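Local coordinates for ABC transporter, substrate binding protein (Mannopine) (Agrobacterium fabrum, PDB 5L9S) that serves as the periplasmic solute-binding component of an ABC transporter, probably delivering mannopine to the membrane permease for uptake, at residues D170-F175 with V318-S323. Residues are numbered along the deposited sequence; the frame is centred on the assembly and turned at random.
Sequences DVDRAF and VQRWNS
Arg320 and Phe175 bury the most surface where two nearly parallel helices pack in this protein of the type II periplasmic-binding-protein fold: the first turn of helix 171-181 lies against the C-terminal helix 307-325, the axes of these short segments 12.3 Å apart and inclined by 22°. The spacing is wide enough for large side chains to fill it. Arg320 reaches across with a chain bent at chi2 and chi3; its CB and CD lie against the Phe175 ring (Arg320 CD to Phe175 CE2, 4.0 Å) and its guanidinium pairs with Asp172. A long, partly apolar chain with a charged tip suits this border between a buried layer and solvent. NH1 of Arg320 bonds OD1 of Asp172 at 2.7 Å, bent to 137° at the hydrogen and coming from above the carboxylate plane. NH2 adds a weak second bond to the same oxygen, so this salt bridge is no flat two-oxygen fork. Val171 CG1 lies over one face of the guanidinium, toward its rim, 3.5 Å from Arg320 NH1. The Phe175 ring is turned only 21° from that group's plane but meets it obliquely, Phe175 CD2 3.7 Å from Arg320 NH2. Deeper in, the flat, apolar Phe175 ring lies between the helices and meets the six-membered ring of Trp321 obliquely. Trp324 meets both of these aromatic rings, and Trp321 NE1 is hydrogen-bonded to Asn144 OD1, satisfying the one polar atom of this buried indole. The apolar join between the two aromatics closes at Phe175 CE1, 3.7 Å from Trp321 CE3.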
loop_
_atom_site.group_PDB
_atom_site.type_symbol
_atom_site.label_atom_id
_atom_site.label_comp_id
_atom_site.label_asym_id
_atom_site.label_seq_id
_atom_site.Cartn_x
_atom_site.Cartn_y
_atom_site.Cartn_z
ATOM N N ASP A 170 0.527 21.086 2.287
ATOM C CA ASP A 170 0.688 22.457 1.786
ATOM C C ASP A 170 1.038 22.305 0.284
ATOM O O ASP A 170 2.215 22.234 -0.082
ATOM C CB ASP A 170 1.812 23.148 2.586
ATOM C CG ASP A 170 2.063 24.626 2.317
ATOM O OD1 ASP A 170 1.561 25.145 1.298
ATOM O OD2 ASP A 170 2.848 25.234 3.068
ATOM N N VAL A 171 -0.000 22.155 -0.557
ATOM C CA VAL A 171 0.078 21.907 -2.009
ATOM C C VAL A 171 0.865 22.994 -2.763
ATOM O O VAL A 171 1.606 22.676 -3.701
ATOM C CB VAL A 171 -1.334 21.673 -2.609
ATOM C CG1 VAL A 171 -1.271 21.350 -4.100
ATOM C CG2 VAL A 171 -2.045 20.548 -1.862
ATOM N N ASP A 172 0.721 24.260 -2.335
ATOM C CA ASP A 172 1.439 25.384 -2.933
ATOM C C ASP A 172 2.942 25.258 -2.721
ATOM O O ASP A 172 3.706 25.427 -3.671
ATOM C CB ASP A 172 0.900 26.724 -2.407
ATOM C CG ASP A 172 -0.488 27.051 -2.929
ATOM O OD1 ASP A 172 -0.718 26.887 -4.150
ATOM O OD2 ASP A 172 -1.335 27.512 -2.126
ATOM N N ARG A 173 3.356 24.897 -1.490
ATOM C CA ARG A 173 4.749 24.702 -1.104
ATOM C C ARG A 173 5.324 23.471 -1.801
ATOM O O ARG A 173 6.423 23.552 -2.347
ATOM C CB ARG A 173 4.845 24.577 0.415
ATOM C CG ARG A 173 6.242 24.572 0.996
ATOM C CD ARG A 173 6.135 24.490 2.503
ATOM N NE ARG A 173 7.387 24.062 3.115
ATOM C CZ ARG A 173 7.608 24.004 4.421
ATOM N NH1 ARG A 173 6.646 24.315 5.279
ATOM N NH2 ARG A 173 8.778 23.598 4.879
ATOM N N ALA A 174 4.582 22.339 -1.797
ATOM C CA ALA A 174 4.989 21.089 -2.442
ATOM C C ALA A 174 5.346 21.274 -3.930
ATOM O O ALA A 174 6.373 20.741 -4.377
ATOM C CB ALA A 174 3.908 20.046 -2.281
ATOM N N PHE A 175 4.547 22.086 -4.668
ATOM C CA PHE A 175 4.793 22.395 -6.083
ATOM C C PHE A 175 5.979 23.314 -6.279
ATOM O O PHE A 175 6.695 23.160 -7.271
ATOM C CB PHE A 175 3.550 22.956 -6.765
ATOM C CG PHE A 175 2.607 21.893 -7.275
ATOM C CD1 PHE A 175 2.959 21.084 -8.348
ATOM C CD2 PHE A 175 1.358 21.715 -6.697
ATOM C CE1 PHE A 175 2.081 20.120 -8.832
ATOM C CE2 PHE A 175 0.473 20.755 -7.189
ATOM C CZ PHE A 175 0.835 19.975 -8.264
ATOM N N VAL A 318 -5.388 16.076 -8.834
ATOM C CA VAL A 318 -5.330 15.559 -10.213
ATOM C C VAL A 318 -5.336 16.737 -11.219
ATOM O O VAL A 318 -4.505 16.760 -12.136
ATOM C CB VAL A 318 -6.464 14.528 -10.473
ATOM C CG1 VAL A 318 -6.556 14.151 -11.951
ATOM C CG2 VAL A 318 -6.279 13.281 -9.612
ATOM N N GLN A 319 -6.233 17.733 -11.000
ATOM C CA GLN A 319 -6.334 18.938 -11.818
ATOM C C GLN A 319 -4.988 19.679 -11.800
ATOM O O GLN A 319 -4.358 19.842 -12.846
ATOM C CB GLN A 319 -7.439 19.862 -11.272
ATOM C CG GLN A 319 -8.838 19.645 -11.831
ATOM C CD GLN A 319 -9.787 20.776 -11.467
ATOM O OE1 GLN A 319 -9.519 21.595 -10.572
ATOM N NE2 GLN A 319 -10.916 20.863 -12.173
ATOM N N ARG A 320 -4.537 20.074 -10.594
ATOM C CA ARG A 320 -3.296 20.792 -10.355
ATOM C C ARG A 320 -2.062 20.087 -10.890
ATOM O O ARG A 320 -1.165 20.767 -11.369
ATOM C CB ARG A 320 -3.147 21.111 -8.868
ATOM C CG ARG A 320 -3.633 22.499 -8.530
ATOM C CD ARG A 320 -2.491 23.338 -8.022
ATOM N NE ARG A 320 -2.737 23.710 -6.638
ATOM C CZ ARG A 320 -1.901 24.404 -5.881
ATOM N NH1 ARG A 320 -2.219 24.693 -4.627
ATOM N NH2 ARG A 320 -0.731 24.807 -6.368
ATOM N N TRP A 321 -2.008 18.751 -10.819
ATOM C CA TRP A 321 -0.862 17.966 -11.305
ATOM C C TRP A 321 -0.797 17.919 -12.834
ATOM O O TRP A 321 0.262 18.210 -13.397
ATOM C CB TRP A 321 -0.861 16.549 -10.702
ATOM C CG TRP A 321 0.292 15.689 -11.138
ATOM C CD1 TRP A 321 0.266 14.702 -12.078
ATOM C CD2 TRP A 321 1.638 15.737 -10.642
ATOM N NE1 TRP A 321 1.509 14.120 -12.191
ATOM C CE2 TRP A 321 2.377 14.750 -11.336
ATOM C CE3 TRP A 321 2.289 16.499 -9.658
ATOM C CZ2 TRP A 321 3.741 14.531 -11.104
ATOM C CZ3 TRP A 321 3.628 16.247 -9.402
ATOM C CH2 TRP A 321 4.343 15.285 -10.131
ATOM N N ASN A 322 -1.924 17.549 -13.502
ATOM C CA ASN A 322 -2.014 17.441 -14.960
ATOM C C ASN A 322 -1.664 18.746 -15.638
ATOM O O ASN A 322 -1.016 18.735 -16.691
ATOM C CB ASN A 322 -3.392 16.932 -15.398
ATOM C CG ASN A 322 -3.569 15.414 -15.353
ATOM O OD1 ASN A 322 -2.715 14.631 -14.858
ATOM N ND2 ASN A 322 -4.711 14.969 -15.876
ATOM N N SER A 323 -2.058 19.873 -15.005
ATOM C CA SER A 323 -1.779 21.230 -15.448
ATOM C C SER A 323 -0.292 21.564 -15.274
ATOM O O SER A 323 0.288 22.187 -16.164
ATOM C CB SER A 323 -2.636 22.223 -14.670
ATOM O OG SER A 323 -4.016 22.095 -14.974
#